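Local coordinates for protein nucleoporin NUP159 (Saccharomyces cerevisiae, PDB 1XIP) that is a nuclear pore component whose N-terminal beta-propeller tethers the helicase Dbp5 to the pore for mRNA export, at residues I368-N371 with E372-Q376; C94-G97 with D98-L101. All blocks are in the same frame, centred on the assembly; numbering follows the deposited sequence.

Contact 1. Residues I368-N371 with E372-Q376; sequences ILNN and EGSLQ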
ATOM      1  N   ILE A 368      -8.889  -7.217   0.157  1.00 17.38           N
ATOM      2  CA  ILE A 368      -8.382  -6.395  -0.952  1.00 17.28           C
ATOM      3  C   ILE A 368      -9.543  -5.696  -1.667  1.00 18.34           C
ATOM      4  O   ILE A 368     -10.519  -6.359  -2.057  1.00 18.24           O
ATOM      5  CB  ILE A 368      -7.569  -7.267  -1.963  1.00 17.20           C
ATOM      6  CG1 ILE A 368      -6.454  -8.063  -1.239  1.00 17.37           C
ATOM      7  CG2 ILE A 368      -7.019  -6.417  -3.104  1.00 14.98           C
ATOM      8  CD1 ILE A 368      -5.620  -8.967  -2.128  1.00 14.37           C
ATOM      9  N   LEU A 369      -9.432  -4.365  -1.825  1.00 19.17           N
ATOM     10  CA  LEU A 369     -10.457  -3.523  -2.466  1.00 19.78           C
ATOM     11  C   LEU A 369     -10.037  -3.034  -3.870  1.00 20.42           C
ATOM     12  O   LEU A 369      -8.958  -2.448  -4.040  1.00 20.71           O
ATOM     13  CB  LEU A 369     -10.771  -2.305  -1.587  1.00 20.10           C
ATOM     14  CG  LEU A 369     -12.248  -1.971  -1.338  1.00 20.57           C
ATOM     15  CD1 LEU A 369     -12.422  -0.500  -0.992  1.00 18.75           C
ATOM     16  CD2 LEU A 369     -13.116  -2.342  -2.528  1.00 20.99           C
ATOM     17  N   ASN A 370     -10.931  -3.256  -4.843  1.00 21.02           N
ATOM     18  CA  ASN A 370     -10.793  -2.911  -6.285  1.00 21.19           C
ATOM     19  C   ASN A 370     -10.861  -1.453  -6.627  1.00 20.70           C
ATOM     20  O   ASN A 370     -11.468  -0.678  -5.904  1.00 20.50           O
ATOM     21  CB  ASN A 370     -11.935  -3.543  -7.087  1.00 21.34           C
ATOM     22  CG  ASN A 370     -11.541  -4.838  -7.720  1.00 23.48           C
ATOM     23  OD1 ASN A 370     -12.322  -5.445  -8.454  1.00 25.88           O
ATOM     24  ND2 ASN A 370     -10.317  -5.280  -7.445  1.00 28.23           N
ATOM     25  N   ASN A 371     -10.469  -1.124  -7.848  1.00 20.16           N
ATOM     26  CA  ASN A 371     -10.853   0.109  -8.527  1.00 19.34           C
ATOM     27  C   ASN A 371     -12.330   0.116  -8.892  1.00 19.70           C
ATOM     28  O   ASN A 371     -12.844   1.120  -9.399  1.00 20.10           O
ATOM     29  CB  ASN A 371     -10.003   0.336  -9.783  1.00 18.98           C
ATOM     30  CG  ASN A 371     -10.052  -0.850 -10.768  1.00 18.96           C
ATOM     31  OD1 ASN A 371      -9.628  -1.962 -10.446  1.00 17.06           O
ATOM     32  ND2 ASN A 371     -10.565  -0.601 -11.981  1.00 18.18           N
ATOM     33  N   GLU A 372     -13.016  -1.001  -8.647  1.00 19.31           N
ATOM     34  CA  GLU A 372     -14.452  -1.078  -8.906  1.00 19.16           C
ATOM     35  C   GLU A 372     -15.336  -1.246  -7.656  1.00 18.50           C
ATOM     36  O   GLU A 372     -16.487  -1.587  -7.778  1.00 18.75           O
ATOM     37  CB  GLU A 372     -14.760  -2.216  -9.888  1.00 19.29           C
ATOM     38  CG  GLU A 372     -13.971  -2.143 -11.183  1.00 21.18           C
ATOM     39  CD  GLU A 372     -14.535  -3.050 -12.269  1.00 22.26           C
ATOM     40  OE1 GLU A 372     -14.734  -4.254 -11.990  1.00 21.56           O
ATOM     41  OE2 GLU A 372     -14.774  -2.550 -13.401  1.00 21.99           O
ATOM     42  N   GLY A 373     -14.793  -1.038  -6.469  1.00 18.44           N
ATOM     43  CA  GLY A 373     -15.558  -1.175  -5.243  1.00 18.45           C
ATOM     44  C   GLY A 373     -15.808  -2.617  -4.863  1.00 18.99           C
ATOM     45  O   GLY A 373     -16.570  -2.906  -3.957  1.00 18.91           O
ATOM     46  N   SER A 374     -15.176  -3.536  -5.580  1.00 19.86           N
ATOM     47  CA  SER A 374     -15.272  -4.941  -5.251  1.00 20.14           C
ATOM     48  C   SER A 374     -14.265  -5.274  -4.171  1.00 19.97           C
ATOM     49  O   SER A 374     -13.157  -4.734  -4.164  1.00 19.72           O
ATOM     50  CB  SER A 374     -15.030  -5.787  -6.487  1.00 20.07           C
ATOM     51  OG  SER A 374     -15.469  -7.114  -6.259  1.00 23.38           O
ATOM     52  N   LEU A 375     -14.662  -6.145  -3.246  1.00 20.03           N
ATOM     53  CA  LEU A 375     -13.790  -6.561  -2.166  1.00 19.91           C
ATOM     54  C   LEU A 375     -13.602  -8.055  -2.207  1.00 20.57           C
ATOM     55  O   LEU A 375     -14.559  -8.813  -2.333  1.00 20.93           O
ATOM     56  CB  LEU A 375     -14.339  -6.133  -0.788  1.00 19.80           C
ATOM     57  CG  LEU A 375     -13.339  -6.319   0.384  1.00 19.05           C
ATOM     58  CD1 LEU A 375     -13.232  -5.096   1.191  1.00 18.90           C
ATOM     59  CD2 LEU A 375     -13.670  -7.481   1.266  1.00 20.08           C
ATOM     60  N   GLN A 376     -12.356  -8.467  -2.060  1.00 21.67           N
ATOM     61  CA  GLN A 376     -11.972  -9.859  -2.085  1.00 22.87           C
ATOM     62  C   GLN A 376     -11.388 -10.251  -0.711  1.00 23.64           C
ATOM     63  O   GLN A 376     -10.602  -9.484  -0.120  1.00 24.03           O
ATOM     64  CB  GLN A 376     -10.931 -10.028  -3.162  1.00 22.62           C
ATOM     65  CG  GLN A 376     -10.434 -11.408  -3.343  1.00 25.34           C
ATOM     66  CD  GLN A 376      -9.286 -11.492  -4.353  1.00 29.56           C
ATOM     67  OE1 GLN A 376      -8.812 -10.456  -4.879  1.00 30.37           O
ATOM     68  NE2 GLN A 376      -8.829 -12.722  -4.626  1.00 30.54           N
TER
HETATM   69  O   HOH W   1     -14.238  -6.027 -10.263  1.00 30.26           O

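Contact 2. Residues C94-G97 with D98-L101; sequences CFHG and DQVL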
ATOM      1  N   CYS A  94      -8.222   5.354   7.580  1.00 23.86           N
ATOM      2  CA  CYS A  94      -7.536   4.632   8.655  1.00 24.92           C
ATOM      3  C   CYS A  94      -8.046   4.911  10.069  1.00 24.72           C
ATOM      4  O   CYS A  94      -8.453   6.030  10.370  1.00 25.07           O
ATOM      5  CB  CYS A  94      -6.027   4.890   8.585  1.00 24.98           C
ATOM      6  SG  CYS A  94      -5.398   6.138   9.715  1.00 29.40           S
ATOM      7  N   PHE A  95      -7.978   3.898  10.940  1.00 24.23           N
ATOM      8  CA  PHE A  95      -8.375   4.054  12.338  1.00 23.98           C
ATOM      9  C   PHE A  95      -7.235   4.599  13.159  1.00 24.61           C
ATOM     10  O   PHE A  95      -6.093   4.211  12.963  1.00 25.02           O
ATOM     11  CB  PHE A  95      -8.845   2.731  12.938  1.00 23.30           C
ATOM     12  CG  PHE A  95     -10.084   2.179  12.300  1.00 22.89           C
ATOM     13  CD1 PHE A  95      -9.996   1.257  11.256  1.00 23.43           C
ATOM     14  CD2 PHE A  95     -11.328   2.571  12.732  1.00 22.34           C
ATOM     15  CE1 PHE A  95     -11.136   0.742  10.659  1.00 23.43           C
ATOM     16  CE2 PHE A  95     -12.475   2.062  12.149  1.00 23.97           C
ATOM     17  CZ  PHE A  95     -12.379   1.138  11.106  1.00 24.59           C
ATOM     18  N   HIS A  96      -7.556   5.490  14.094  1.00 25.31           N
ATOM     19  CA  HIS A  96      -6.571   6.093  14.986  1.00 25.81           C
ATOM     20  C   HIS A  96      -7.230   6.421  16.317  1.00 25.63           C
ATOM     21  O   HIS A  96      -8.054   7.324  16.397  1.00 26.04           O
ATOM     22  CB  HIS A  96      -5.996   7.375  14.367  1.00 25.92           C
ATOM     23  CG  HIS A  96      -5.058   8.120  15.275  1.00 28.75           C
ATOM     24  ND1 HIS A  96      -5.407   9.300  15.906  1.00 30.60           N
ATOM     25  CD2 HIS A  96      -3.784   7.850  15.664  1.00 30.13           C
ATOM     26  CE1 HIS A  96      -4.385   9.727  16.633  1.00 31.62           C
ATOM     27  NE2 HIS A  96      -3.388   8.866  16.503  1.00 31.02           N
ATOM     28  N   GLY A  97      -6.864   5.704  17.368  1.00 25.39           N
ATOM     29  CA  GLY A  97      -7.527   5.896  18.640  1.00 25.33           C
ATOM     30  C   GLY A  97      -9.007   5.648  18.448  1.00 25.54           C
ATOM     31  O   GLY A  97      -9.398   4.652  17.844  1.00 25.46           O
ATOM     32  N   ASP A  98      -9.840   6.566  18.917  1.00 25.79           N
ATOM     33  CA  ASP A  98     -11.281   6.411  18.739  1.00 26.01           C
ATOM     34  C   ASP A  98     -11.839   7.209  17.549  1.00 24.65           C
ATOM     35  O   ASP A  98     -12.984   7.626  17.558  1.00 24.18           O
ATOM     36  CB  ASP A  98     -12.005   6.759  20.036  1.00 27.29           C
ATOM     37  CG  ASP A  98     -11.999   5.596  21.039  1.00 31.62           C
ATOM     38  OD1 ASP A  98     -10.938   5.340  21.676  1.00 35.32           O
ATOM     39  OD2 ASP A  98     -13.013   4.877  21.245  1.00 35.92           O
ATOM     40  N   GLN A  99     -11.013   7.388  16.527  1.00 23.78           N
ATOM     41  CA  GLN A  99     -11.347   8.207  15.378  1.00 23.06           C
ATOM     42  C   GLN A  99     -11.055   7.473  14.081  1.00 21.88           C
ATOM     43  O   GLN A  99     -10.328   6.484  14.063  1.00 21.68           O
ATOM     44  CB  GLN A  99     -10.502   9.479  15.395  1.00 23.74           C
ATOM     45  CG  GLN A  99     -11.002  10.573  16.300  1.00 26.64           C
ATOM     46  CD  GLN A  99     -10.071  11.784  16.296  1.00 31.24           C
ATOM     47  OE1 GLN A  99      -8.933  11.721  15.787  1.00 31.56           O
ATOM     48  NE2 GLN A  99     -10.549  12.890  16.861  1.00 32.90           N
ATOM     49  N   VAL A 100     -11.617   7.975  12.991  1.00 20.57           N
ATOM     50  CA  VAL A 100     -11.235   7.532  11.667  1.00 19.72           C
ATOM     51  C   VAL A 100     -10.700   8.739  10.885  1.00 19.15           C
ATOM     52  O   VAL A 100     -11.349   9.783  10.806  1.00 19.45           O
ATOM     53  CB  VAL A 100     -12.417   6.889  10.925  1.00 19.37           C
ATOM     54  CG1 VAL A 100     -12.011   6.467   9.544  1.00 19.87           C
ATOM     55  CG2 VAL A 100     -12.913   5.693  11.665  1.00 20.03           C
ATOM     56  N   LEU A 101      -9.515   8.619  10.326  1.00 17.94           N
ATOM     57  CA  LEU A 101      -9.029   9.698   9.509  1.00 18.08           C
ATOM     58  C   LEU A 101      -9.363   9.416   8.067  1.00 18.07           C
ATOM     59  O   LEU A 101      -9.267   8.291   7.621  1.00 18.15           O
ATOM     60  CB  LEU A 101      -7.534   9.937   9.713  1.00 18.26           C
ATOM     61  CG  LEU A 101      -7.112  10.192  11.169  1.00 18.71           C
ATOM     62  CD1 LEU A 101      -5.634  10.396  11.265  1.00 19.42           C
ATOM     63  CD2 LEU A 101      -7.858  11.379  11.756  1.00 18.08           C
TER

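Contact 1. Residues I368-N371 with E372-Q376
E372 turns its CG opposite its own carbonyl carbon (chi1 -54°) and runs extended from there, while N371 wedges its CG between backbone N and carbonyl carbon (chi1 56°). The two side chains therefore lie alongside, pointing the same way, with amide and carboxylate planes 27° apart and N371 ND2 3.8 Å from E372 CG. A water donates to E372 OE1 and, at 2.7 Å, to N370 OD1, linking the first and third residues of the type I turn through solvent. N370 OD1 also rests 3.4 Å from S374 CB; a small serine leaves room for the amide. G373, fourth in the turn, has a positive phi that glycine adopts without strain, and its N makes a weak bond to N370 O. Together with the N370 N to S374 O bond, whose acceptor is less surely placed, this makes a type I turn with a G1 beta bulge. Beyond it, I368 and Q376 form a hydrogen-bonded pair, I368 N to Q376 O at 2.9 Å and Q376 N to I368 O at 2.8 Å. On the opposite face L369 CG meets L375 CD1 at 4.1 Å, the two leucines crossing at about a right angle, as suits a buried apolar layer. N371 OD1 accepts from N336 N; an alanine here would probably leave that backbone N-H without its mate and E372 without its amide neighbour. The hairpin fills the middle of a four-stranded antiparallel sheet: strand 337-343 lies beside strand 365-370, and strand 18-26, from the start of the chain, beside strand 374-381.

Contact 2. Residues C94-G97 with D98-L101
C94-H96 and Q99-L101 run antiparallel as the two arms of a tight beta hairpin, the first in a four-stranded blade of the beta-propeller, and a type II' turn from H96 to Q99 reverses the chain. G97 carries the positive phi that this turn demands of its second residue (phi 58°), a conformation in which a CB would clash with the N of D98. D98 follows as the third residue, its CB leaving the hairpin in an exposed turn where a charged side chain is at home. H96 and Q99 close the turn with two bonds: H96 N to Q99 O at 2.9 Å, and Q99 N to H96 O at 3.0 Å, the latter bent, with its donor lifted 45° out of the carbonyl plane. C94 and L101 form the next hydrogen-bonded pair, where L101 N meets C94 O at 2.8 Å almost head-on. Their side chains share a face with H96 and Q99, and C94 SG lies 4.4 Å from L101 CB, a loose apolar touch fit for a buried site. Further along that face, the edge of the H96 imidazole comes near Q99 OE1, but NE2 finds its hydrogen-bond partner in N137 OD1. F95 and V100 occupy the other face as the non-hydrogen-bonded pair; both touch V53 of strand 51-56 in the preceding sheet, so bulky apolar residues suit this interface. V100 runs side by side with the phenylalanine, and its CG2, placed anti to the carbonyl carbon by a chi1 of 179°, approaches the ring obliquely, standing 3.7 Å from both CD2 and CE2 of F95.

How the contacts relate
Contact 2 comes first along the chain and contact 1 near its end, yet both are hairpin turns of the same beta-propeller domain. Their centres are 21 Å apart and their nearest atoms about 11 Å, so they do not touch. Each belongs to its own four-stranded antiparallel sheet: contact 2 joins the first two strands of the 90-124 sheet, contact 1 the last two of the chain. The sheet opening with strand 43-46 precedes contact 2; others intervene before contact 1. Because strand 18-26 pairs with strand 374-381, contact 1 lies in the sheet that unites the two ends of the domain, consistent with the "velcro" closure of propellers, whereas contact 2 lies within a blade built from consecutive strands.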